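Local coordinates for FBP protein (Leishmania major, PDB 5OEZ) that probably hydrolyses beta-D-fructose 1,6-bisphosphate to beta-D-fructose 6-phosphate and phosphate as a magnesium-dependent homotetramer, and binds AMP at an allosteric site, at residues C[9-14]-C[198-203]; C[14-19]-C[27-32]; C[111-116]-C[136-141]; C[161-166]-C[306-311]. All coordinates share one frame; numbering follows the deposited sequence.

Interaction 1: residues C[9-14]-C[198-203]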
# COMPACT_ATOMS: atom_id res chain seq x y z
N PRO C 9 14.58 -10.43 -4.33
CA PRO C 9 15.18 -10.26 -2.99
C PRO C 9 15.05 -11.51 -2.10
O PRO C 9 14.17 -12.37 -2.35
CB PRO C 9 14.40 -9.08 -2.42
CG PRO C 9 13.05 -9.19 -3.06
CD PRO C 9 13.30 -9.71 -4.45
N THR C 10 15.92 -11.61 -1.09
CA THR C 10 15.93 -12.74 -0.15
C THR C 10 14.86 -12.56 0.93
O THR C 10 15.00 -11.70 1.80
CB THR C 10 17.31 -12.87 0.53
OG1 THR C 10 18.32 -13.04 -0.48
CG2 THR C 10 17.37 -14.08 1.50
N THR C 11 13.81 -13.38 0.88
CA THR C 11 12.76 -13.32 1.89
C THR C 11 13.14 -14.10 3.17
O THR C 11 14.03 -14.95 3.18
CB THR C 11 11.41 -13.85 1.39
OG1 THR C 11 11.48 -15.28 1.21
CG2 THR C 11 11.00 -13.15 0.09
N LEU C 12 12.44 -13.77 4.25
CA LEU C 12 12.60 -14.44 5.54
C LEU C 12 12.34 -15.94 5.43
O LEU C 12 13.14 -16.75 5.87
CB LEU C 12 11.68 -13.82 6.58
CG LEU C 12 11.66 -14.46 7.98
CD1 LEU C 12 13.06 -14.75 8.52
CD2 LEU C 12 10.92 -13.54 8.96
N THR C 13 11.26 -16.29 4.75
CA THR C 13 10.93 -17.68 4.46
C THR C 13 12.07 -18.41 3.73
O THR C 13 12.37 -19.55 4.06
CB THR C 13 9.62 -17.75 3.65
OG1 THR C 13 8.55 -17.32 4.49
CG2 THR C 13 9.32 -19.15 3.16
N GLN C 14 12.65 -17.77 2.71
CA GLN C 14 13.77 -18.37 1.98
C GLN C 14 14.96 -18.57 2.90
O GLN C 14 15.60 -19.60 2.86
CB GLN C 14 14.22 -17.47 0.83
CG GLN C 14 13.49 -17.64 -0.48
CD GLN C 14 13.97 -16.63 -1.52
OE1 GLN C 14 14.15 -15.45 -1.22
NE2 GLN C 14 14.18 -17.09 -2.73
N GLU C 198 6.27 -9.20 2.15
CA GLU C 198 7.28 -10.17 2.56
C GLU C 198 8.32 -9.42 3.38
O GLU C 198 8.61 -8.25 3.12
CB GLU C 198 7.96 -10.82 1.35
CG GLU C 198 7.05 -11.66 0.45
CD GLU C 198 6.73 -13.05 0.98
OE1 GLU C 198 7.40 -13.52 1.93
OE2 GLU C 198 5.81 -13.69 0.43
N PHE C 199 8.90 -10.12 4.34
CA PHE C 199 10.05 -9.65 5.07
C PHE C 199 11.30 -9.95 4.27
O PHE C 199 11.48 -11.08 3.83
CB PHE C 199 10.08 -10.31 6.45
CG PHE C 199 9.06 -9.74 7.38
CD1 PHE C 199 9.34 -8.56 8.07
CD2 PHE C 199 7.82 -10.32 7.52
CE1 PHE C 199 8.41 -8.00 8.92
CE2 PHE C 199 6.87 -9.75 8.35
CZ PHE C 199 7.17 -8.59 9.04
N ILE C 200 12.12 -8.93 4.07
CA ILE C 200 13.31 -8.96 3.23
C ILE C 200 14.49 -8.80 4.17
O ILE C 200 14.41 -8.05 5.14
CB ILE C 200 13.27 -7.77 2.23
CG1 ILE C 200 12.05 -7.87 1.31
CG2 ILE C 200 14.55 -7.68 1.41
CD1 ILE C 200 11.90 -9.20 0.57
N LEU C 201 15.59 -9.49 3.87
CA LEU C 201 16.79 -9.40 4.68
C LEU C 201 17.47 -8.06 4.45
O LEU C 201 17.77 -7.70 3.31
CB LEU C 201 17.75 -10.55 4.33
CG LEU C 201 19.11 -10.59 5.02
CD1 LEU C 201 18.96 -10.74 6.52
CD2 LEU C 201 19.94 -11.72 4.46
N THR C 202 17.72 -7.32 5.53
CA THR C 202 18.34 -5.98 5.45
C THR C 202 19.54 -5.75 6.39
O THR C 202 20.38 -4.91 6.08
CB THR C 202 17.28 -4.87 5.70
OG1 THR C 202 16.54 -5.15 6.90
CG2 THR C 202 16.30 -4.78 4.52
N HIS C 203 19.61 -6.45 7.53
CA HIS C 203 20.73 -6.36 8.48
C HIS C 203 21.23 -7.78 8.79
O HIS C 203 20.83 -8.37 9.81
CB HIS C 203 20.26 -5.73 9.81
CG HIS C 203 19.77 -4.33 9.72
ND1 HIS C 203 20.54 -3.23 10.04
CD2 HIS C 203 18.54 -3.83 9.40
CE1 HIS C 203 19.83 -2.13 9.90
NE2 HIS C 203 18.61 -2.47 9.51

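Interaction 2: residues C[14-19]-C[27-32]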
# COMPACT_ATOMS: atom_id res chain seq x y z
N GLN C 14 12.65 -17.77 2.71
CA GLN C 14 13.77 -18.37 1.98
C GLN C 14 14.96 -18.57 2.90
O GLN C 14 15.60 -19.60 2.86
CB GLN C 14 14.22 -17.47 0.83
CG GLN C 14 13.49 -17.64 -0.48
CD GLN C 14 13.97 -16.63 -1.52
OE1 GLN C 14 14.15 -15.45 -1.22
NE2 GLN C 14 14.18 -17.09 -2.73
N TYR C 15 15.27 -17.55 3.69
CA TYR C 15 16.39 -17.60 4.63
C TYR C 15 16.24 -18.78 5.62
O TYR C 15 17.18 -19.52 5.84
CB TYR C 15 16.49 -16.24 5.37
CG TYR C 15 17.53 -16.18 6.48
CD1 TYR C 15 17.21 -16.51 7.80
CD2 TYR C 15 18.83 -15.78 6.20
CE1 TYR C 15 18.16 -16.46 8.81
CE2 TYR C 15 19.80 -15.73 7.20
CZ TYR C 15 19.46 -16.07 8.49
OH TYR C 15 20.42 -16.02 9.46
N ILE C 16 15.04 -18.95 6.17
CA ILE C 16 14.74 -20.04 7.11
C ILE C 16 14.92 -21.41 6.45
O ILE C 16 15.52 -22.31 7.05
CB ILE C 16 13.30 -19.93 7.67
CG1 ILE C 16 13.11 -18.65 8.50
CG2 ILE C 16 12.93 -21.14 8.51
CD1 ILE C 16 13.84 -18.61 9.81
N ILE C 17 14.37 -21.57 5.24
CA ILE C 17 14.44 -22.85 4.52
C ILE C 17 15.88 -23.22 4.20
O ILE C 17 16.27 -24.37 4.36
CB ILE C 17 13.59 -22.83 3.21
CG1 ILE C 17 12.10 -22.78 3.56
CG2 ILE C 17 13.86 -24.05 2.34
CD1 ILE C 17 11.20 -22.43 2.40
N LYS C 18 16.65 -22.24 3.73
CA LYS C 18 18.04 -22.43 3.37
C LYS C 18 18.88 -22.81 4.59
O LYS C 18 19.75 -23.67 4.50
CB LYS C 18 18.59 -21.18 2.67
CG LYS C 18 20.03 -21.33 2.16
CD LYS C 18 20.09 -22.33 0.97
CE LYS C 18 21.33 -23.14 0.75
NZ LYS C 18 22.45 -22.30 0.32
N SER C 19 18.57 -22.21 5.73
CA SER C 19 19.33 -22.42 6.97
C SER C 19 18.98 -23.71 7.75
O SER C 19 19.48 -23.88 8.85
CB SER C 19 19.13 -21.22 7.90
OG SER C 19 17.87 -21.30 8.53
N ASP C 27 8.74 -28.05 10.43
CA ASP C 27 7.91 -27.45 11.48
C ASP C 27 8.28 -25.98 11.70
O ASP C 27 7.40 -25.13 11.84
CB ASP C 27 8.05 -28.21 12.81
CG ASP C 27 7.07 -29.38 12.95
OD1 ASP C 27 6.83 -30.08 11.94
OD2 ASP C 27 6.55 -29.58 14.08
N PHE C 28 9.57 -25.68 11.70
CA PHE C 28 10.03 -24.33 12.03
C PHE C 28 9.62 -23.32 10.95
O PHE C 28 9.26 -22.17 11.26
CB PHE C 28 11.55 -24.31 12.28
CG PHE C 28 12.05 -23.00 12.84
CD1 PHE C 28 11.61 -22.56 14.07
CD2 PHE C 28 12.95 -22.21 12.13
CE1 PHE C 28 12.05 -21.35 14.58
CE2 PHE C 28 13.39 -21.01 12.63
CZ PHE C 28 12.95 -20.57 13.86
N THR C 29 9.68 -23.74 9.70
CA THR C 29 9.23 -22.92 8.58
C THR C 29 7.76 -22.55 8.74
O THR C 29 7.39 -21.38 8.58
CB THR C 29 9.47 -23.67 7.27
OG1 THR C 29 10.88 -23.88 7.11
CG2 THR C 29 8.98 -22.88 6.05
N LEU C 30 6.92 -23.54 9.05
CA LEU C 30 5.50 -23.28 9.23
C LEU C 30 5.26 -22.34 10.41
O LEU C 30 4.43 -21.44 10.32
CB LEU C 30 4.69 -24.57 9.39
CG LEU C 30 4.71 -25.58 8.23
CD1 LEU C 30 3.67 -26.67 8.46
CD2 LEU C 30 4.48 -24.91 6.89
N LEU C 31 6.01 -22.54 11.50
CA LEU C 31 5.93 -21.63 12.64
C LEU C 31 6.25 -20.18 12.24
O LEU C 31 5.52 -19.26 12.58
CB LEU C 31 6.88 -22.07 13.75
CG LEU C 31 6.86 -21.25 15.05
CD1 LEU C 31 5.61 -21.60 15.83
CD2 LEU C 31 8.09 -21.54 15.89
N MET C 32 7.35 -19.98 11.53
CA MET C 32 7.75 -18.65 11.12
C MET C 32 6.80 -18.03 10.10
O MET C 32 6.67 -16.81 10.09
CB MET C 32 9.20 -18.61 10.63
CG MET C 32 10.22 -18.87 11.73
SD MET C 32 10.00 -17.86 13.21
CE MET C 32 9.87 -16.18 12.54

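Interaction 3: residues C[111-116]-C[136-141]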
# COMPACT_ATOMS: atom_id res chain seq x y z
N GLY C 111 2.03 -29.85 17.17
CA GLY C 111 3.47 -29.91 16.86
C GLY C 111 4.32 -30.06 18.11
O GLY C 111 3.84 -30.53 19.14
N ASP C 112 5.59 -29.65 18.04
CA ASP C 112 6.57 -29.90 19.12
C ASP C 112 7.24 -28.63 19.66
O ASP C 112 8.20 -28.71 20.43
CB ASP C 112 7.60 -30.98 18.68
CG ASP C 112 8.19 -30.74 17.30
OD1 ASP C 112 8.02 -29.65 16.71
OD2 ASP C 112 8.83 -31.69 16.80
N TYR C 113 6.72 -27.45 19.31
CA TYR C 113 7.24 -26.19 19.83
C TYR C 113 6.37 -25.65 20.96
O TYR C 113 5.14 -25.73 20.91
CB TYR C 113 7.39 -25.16 18.71
CG TYR C 113 8.51 -25.50 17.76
CD1 TYR C 113 9.83 -25.56 18.21
CD2 TYR C 113 8.26 -25.74 16.41
CE1 TYR C 113 10.87 -25.86 17.34
CE2 TYR C 113 9.30 -26.05 15.54
CZ TYR C 113 10.60 -26.11 16.01
OH TYR C 113 11.64 -26.42 15.16
N LEU C 114 7.02 -25.11 21.99
CA LEU C 114 6.37 -24.32 23.04
C LEU C 114 6.70 -22.88 22.72
O LEU C 114 7.88 -22.55 22.59
CB LEU C 114 6.92 -24.67 24.43
CG LEU C 114 6.70 -26.09 24.98
CD1 LEU C 114 7.75 -27.05 24.46
CD2 LEU C 114 6.73 -26.08 26.50
N ILE C 115 5.70 -22.02 22.59
CA ILE C 115 5.95 -20.62 22.23
C ILE C 115 5.29 -19.68 23.23
O ILE C 115 4.13 -19.85 23.60
CB ILE C 115 5.55 -20.30 20.78
CG1 ILE C 115 5.81 -18.83 20.47
CG2 ILE C 115 4.10 -20.63 20.49
CD1 ILE C 115 5.94 -18.54 18.98
N PHE C 116 6.07 -18.72 23.71
CA PHE C 116 5.64 -17.76 24.69
C PHE C 116 5.85 -16.42 24.05
O PHE C 116 6.95 -16.13 23.60
CB PHE C 116 6.46 -17.92 25.97
CG PHE C 116 6.23 -19.24 26.61
CD1 PHE C 116 5.14 -19.42 27.45
CD2 PHE C 116 7.05 -20.31 26.33
CE1 PHE C 116 4.89 -20.65 28.03
CE2 PHE C 116 6.81 -21.55 26.90
CZ PHE C 116 5.72 -21.72 27.75
N TRP C 136 8.71 -12.89 21.01
CA TRP C 136 8.44 -14.31 21.19
C TRP C 136 9.71 -15.11 21.45
O TRP C 136 10.77 -14.73 21.00
CB TRP C 136 7.66 -14.90 19.99
CG TRP C 136 8.43 -14.80 18.76
CD1 TRP C 136 9.32 -15.71 18.28
CD2 TRP C 136 8.43 -13.71 17.84
NE1 TRP C 136 9.85 -15.26 17.10
CE2 TRP C 136 9.34 -14.02 16.82
CE3 TRP C 136 7.75 -12.49 17.78
CZ2 TRP C 136 9.59 -13.17 15.76
CZ3 TRP C 136 8.00 -11.65 16.72
CH2 TRP C 136 8.91 -11.99 15.73
N GLY C 137 9.56 -16.21 22.18
CA GLY C 137 10.63 -17.15 22.44
C GLY C 137 10.07 -18.54 22.23
O GLY C 137 8.93 -18.81 22.61
N VAL C 138 10.89 -19.41 21.67
CA VAL C 138 10.47 -20.76 21.28
C VAL C 138 11.38 -21.82 21.94
O VAL C 138 12.60 -21.72 21.90
CB VAL C 138 10.55 -20.92 19.75
CG1 VAL C 138 10.01 -22.29 19.30
CG2 VAL C 138 9.82 -19.81 19.02
N TRP C 139 10.75 -22.82 22.55
CA TRP C 139 11.44 -23.95 23.16
C TRP C 139 10.92 -25.20 22.45
O TRP C 139 9.89 -25.15 21.75
CB TRP C 139 11.10 -24.06 24.64
CG TRP C 139 11.86 -23.17 25.55
CD1 TRP C 139 12.92 -23.51 26.33
CD2 TRP C 139 11.58 -21.80 25.84
NE1 TRP C 139 13.34 -22.43 27.07
CE2 TRP C 139 12.52 -21.37 26.80
CE3 TRP C 139 10.62 -20.89 25.38
CZ2 TRP C 139 12.55 -20.07 27.30
CZ3 TRP C 139 10.64 -19.58 25.90
CH2 TRP C 139 11.60 -19.19 26.83
N ARG C 140 11.61 -26.32 22.66
CA ARG C 140 11.21 -27.61 22.10
C ARG C 140 10.81 -28.58 23.22
O ARG C 140 11.33 -28.50 24.34
CB ARG C 140 12.34 -28.16 21.23
CG ARG C 140 12.00 -29.44 20.52
CD ARG C 140 13.17 -29.94 19.71
NE ARG C 140 13.26 -29.16 18.49
CZ ARG C 140 12.64 -29.43 17.34
NH1 ARG C 140 11.86 -30.50 17.21
NH2 ARG C 140 12.81 -28.61 16.31
N LEU C 141 9.87 -29.48 22.95
CA LEU C 141 9.57 -30.56 23.90
C LEU C 141 10.87 -31.28 24.22
O LEU C 141 11.56 -31.71 23.29
CB LEU C 141 8.62 -31.60 23.30
CG LEU C 141 7.12 -31.42 23.37
CD1 LEU C 141 6.44 -32.63 22.72
CD2 LEU C 141 6.67 -31.27 24.81

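Interaction 4: residues C[161-166]-C[306-311]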
# COMPACT_ATOMS: atom_id res chain seq x y z
N LYS C 161 15.14 -23.90 30.95
CA LYS C 161 15.82 -22.61 31.17
C LYS C 161 15.95 -21.88 29.84
O LYS C 161 15.77 -22.47 28.77
CB LYS C 161 17.23 -22.81 31.74
CG LYS C 161 17.29 -23.31 33.18
CD LYS C 161 18.72 -23.19 33.72
CE LYS C 161 18.83 -23.47 35.24
NZ LYS C 161 19.99 -24.26 35.73
N GLY C 162 16.28 -20.59 29.92
CA GLY C 162 16.55 -19.80 28.73
C GLY C 162 17.65 -20.37 27.83
O GLY C 162 17.61 -20.18 26.62
N THR C 163 18.60 -21.08 28.43
CA THR C 163 19.70 -21.71 27.69
C THR C 163 19.25 -22.86 26.78
O THR C 163 19.99 -23.24 25.89
CB THR C 163 20.82 -22.21 28.64
OG1 THR C 163 20.24 -22.99 29.69
CG2 THR C 163 21.57 -21.03 29.26
N ASP C 164 18.04 -23.40 27.01
CA ASP C 164 17.41 -24.44 26.16
C ASP C 164 16.56 -23.87 25.01
O ASP C 164 16.00 -24.63 24.21
CB ASP C 164 16.49 -25.32 27.02
CG ASP C 164 17.23 -26.02 28.16
OD1 ASP C 164 18.19 -26.75 27.85
OD2 ASP C 164 16.84 -25.84 29.34
N MET C 165 16.42 -22.55 24.96
CA MET C 165 15.57 -21.88 23.99
C MET C 165 16.17 -22.08 22.59
O MET C 165 17.34 -21.79 22.38
CB MET C 165 15.45 -20.39 24.35
CG MET C 165 14.24 -19.65 23.80
SD MET C 165 14.25 -17.85 24.10
CE MET C 165 14.99 -17.77 25.72
N VAL C 166 15.38 -22.58 21.65
CA VAL C 166 15.87 -22.80 20.28
C VAL C 166 15.73 -21.59 19.35
O VAL C 166 16.48 -21.48 18.39
CB VAL C 166 15.24 -24.02 19.60
CG1 VAL C 166 15.40 -25.26 20.46
CG2 VAL C 166 13.80 -23.75 19.25
N ILE C 306 20.40 -13.76 32.55
CA ILE C 306 18.96 -14.02 32.46
C ILE C 306 18.69 -15.46 32.00
O ILE C 306 17.82 -16.14 32.55
CB ILE C 306 18.27 -13.05 31.47
CG1 ILE C 306 18.33 -11.59 31.94
CG2 ILE C 306 16.80 -13.43 31.23
CD1 ILE C 306 17.59 -11.30 33.23
N LEU C 307 19.43 -15.91 30.98
CA LEU C 307 19.23 -17.23 30.38
C LEU C 307 19.53 -18.39 31.31
O LEU C 307 18.97 -19.48 31.13
CB LEU C 307 20.04 -17.38 29.09
CG LEU C 307 19.65 -16.45 27.93
CD1 LEU C 307 20.50 -16.75 26.71
CD2 LEU C 307 18.17 -16.55 27.59
N GLU C 308 20.35 -18.16 32.33
CA GLU C 308 20.65 -19.19 33.35
C GLU C 308 19.63 -19.27 34.51
O GLU C 308 19.74 -20.17 35.33
CB GLU C 308 22.05 -18.99 33.95
CG GLU C 308 23.20 -19.36 33.01
CD GLU C 308 24.59 -19.06 33.59
OE1 GLU C 308 24.68 -18.60 34.75
OE2 GLU C 308 25.59 -19.29 32.89
N GLN C 309 18.64 -18.38 34.57
CA GLN C 309 17.65 -18.43 35.66
C GLN C 309 16.67 -19.59 35.47
O GLN C 309 16.25 -19.87 34.34
CB GLN C 309 16.86 -17.14 35.76
CG GLN C 309 17.69 -15.93 36.15
CD GLN C 309 16.90 -14.63 36.10
OE1 GLN C 309 15.66 -14.64 36.10
NE2 GLN C 309 17.60 -13.50 36.09
N SER C 310 16.32 -20.24 36.57
CA SER C 310 15.30 -21.29 36.55
C SER C 310 13.90 -20.69 36.43
O SER C 310 13.62 -19.63 37.00
CB SER C 310 15.36 -22.13 37.83
OG SER C 310 16.58 -22.83 37.92
N ILE C 311 13.04 -21.35 35.66
CA ILE C 311 11.64 -21.01 35.60
C ILE C 311 10.90 -21.79 36.68
O ILE C 311 10.77 -23.01 36.60
CB ILE C 311 11.05 -21.26 34.18
CG1 ILE C 311 11.63 -20.26 33.18
CG2 ILE C 311 9.52 -21.14 34.20
CD1 ILE C 311 12.55 -20.87 32.15

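Interaction 1: residues C[9-14]-C[198-203]
Phe-199 meets Leu-12 through its CB, 3.9 Å from Leu-12 CB, where the two side chains run alongside each other in the same direction, while its ring leads off to Leu-179, Leu-192 and helix 27-47. The motif is a single beta bridge, Thr-11 with Ile-200, on the outermost strand of the large sheet, followed at once by a capped helix. The Pro-9 ring presents its CB and CG atoms to the end of Ile-200, with CG 3.8 Å from Ile-200 CD1. Of the Glu-198 carboxylate, OE1 stands 4.1 Å from Thr-11 CG2, while OE2 forms a salt bridge with Lys-40 of the second subunit. Residues 9-12 run at 96° to residues 198-201, and the pairing is confined to this one bridge. Two backbone bonds hold the crossing. Leu-201 N donates to Thr-10 O at 3.1 Å, nearly in line with that carbonyl, and Leu-12 N donates to Phe-199 O at 2.9 Å from a position tilted 31° out of the carbonyl plane. Thr-11 and Gln-14 then close a capping box: the threonine OG1, set between its own N and carbonyl carbon (chi1 70°), accepts from Gln-14 N at 3.1 Å, and Thr-11 N donates in the side-chain amide plane to Gln-14 OE1 at 3.0 Å.

Interaction 2: residues C[14-19]-C[27-32]
Helix 14-18 and segment 27-32, the start of helix 27-47, run nearly antiparallel, at 166°, with axes 9.7 Å apart and Ile-16 facing Thr-29. Ile-16 carries most of the contact, and its two branches do different work. CD1 reaches the Phe-28 ring at CE2, 3.7 Å away, on an oblique approach, and also comes within 4.1 Å of Met-32 CG. CG2, anti to the backbone N, sits 3.7 Å from Thr-29 OG1 and 3.8 Å from Phe-28 CD2, as the isoleucine and threonine side chains pass each other heading opposite ways. Ile-17 adds its CG1, which crosses the threonine obliquely 3.9 Å from Thr-29 OG1. Within the longer helix the Met-32 chain, bent at chi2 and chi3, lays CG 3.8 Å above one face of the Phe-28 ring, offset toward the rim, so phenyl and methionine receive the Ile-16 methyl together. Leu-181 of strand 177-182 also packs on Ile-16 and Met-32, while Thr-89 and Leu-30 of the second subunit touch Ile-17 and Thr-29. Ile-16, Asp-27, Phe-28 and Thr-29 bind AMP when the nucleotide is present; this model is the apo form. No hydrogen bond joins the two segments: they meet through aliphatic and aromatic carbons and the Thr-29 hydroxyl oxygen, set against isoleucine carbons, so the contact rests on van der Waals packing among AMP-binding residues.

Interaction 3: residues C[111-116]-C[136-141]
Asp-112 and Arg-140 form a salt bridge, OD2 to NH1 at 3.3 Å, their side chains lying side by side with carboxylate and guanidinium planes 70° apart. Asp-112 OD1 sits close to Asp-27 OD2, like charges that the arginine or a shared proton may ease. Tyr-113 CE1 lies over one face of the guanidinium. Beneath these groups, five backbone hydrogen bonds join the antiparallel strands of a beta hairpin. Leu-114 and Trp-139 exchange two, each 2.9 Å between N and O, and Phe-116 and Gly-137 exchange two more; Leu-141 N to Asp-112 O, 3.1 Å, closes the end. On the face holding Tyr-113, Ile-115 and Val-138, the valine presses CG1 to 3.5 Å from Tyr-113 CD1. On the other face Phe-116 CD2 comes within 3.7 Å of Trp-139 CZ3, the ring planes 81° apart, while Trp-139 NE1 is hydrogen-bonded to Lys-161 O. Tyr-113 belongs to the AMP site and packs on Asp-27 and Phe-28. The hairpin thus lies between layers: helix 27-47 covers the Tyr-113 and Ile-115 face, helices 150-158 and 281-294 pack on Leu-114, Phe-116 and Trp-139, and strand 91-96 pairs with strand 113-121.

Interaction 4: residues C[161-166]-C[306-311]
Two connecting loops meet here, the one around Lys-161 to Met-165 between helix 150-158 and strand 167-173, and the one around Leu-307 to Ile-311 between strands 298-300 and 317-323, so the contact joins the N-terminal and C-terminal family regions of the chain. Its centre is Gly-162 against Leu-307. With no side chain on the glycine, Leu-307 CD2 can rest 3.8 Å from Gly-162 CA; the same methyl lies 3.9 Å from Met-165 CE, where the two side chains cross at about a right angle. Bending of the methionine at chi3 (-36°) places that CE. Thr-163 N makes a weak hydrogen bond to Leu-307 O, 3.2 Å long and bent to 127°, and the threonine CG2 packs at 3.6 Å on the same Leu-307 O. The Lys-161 chain passes the opposing backbone with its carbons, CE standing 3.4 Å from Glu-308 O and 3.6 Å from Ser-310 OG. Ile-311 CD1 packs on Lys-161 CA. A short 3-10 turn shapes the first loop, and Lys-161 N donates to the anti lone pair of Asp-164 OD2 at 3.0 Å. Glu-308 directs its carboxylate to Arg-305, and helix 281-294 backs the buried side, touching Met-165 through Ala-286 and Leu-307 through Glu-293. This loop-to-loop seam, in which side-chain carbons lie mainly against backbone carbonyl oxygens, forms part of the interface between the N-terminal (AMP) and C-terminal (FBP) domains of the class 1 fructose-1,6-bisphosphatase subunit.

Overall arrangement
From the N terminus, interaction 1 closes the widest loop, bringing residues 9-14 to the outer strand 198-203 of the large sheet. Interaction 2 follows on the same short helix, sharing Gln-14, and closes a small loop within that span. Interaction 3 also falls within it, as a hairpin in the same sheet. It touches interaction 2 at Phe-28 and Tyr-113, and both hold residues of the AMP site. Interaction 4 starts inside the span of interaction 1 and ends beyond it, so those two cross; it leads into the C-terminal region. Interactions 3 and 4 meet at Val-138 O and Val-166 N, a probable hydrogen bond, linking hairpin and interdomain loops.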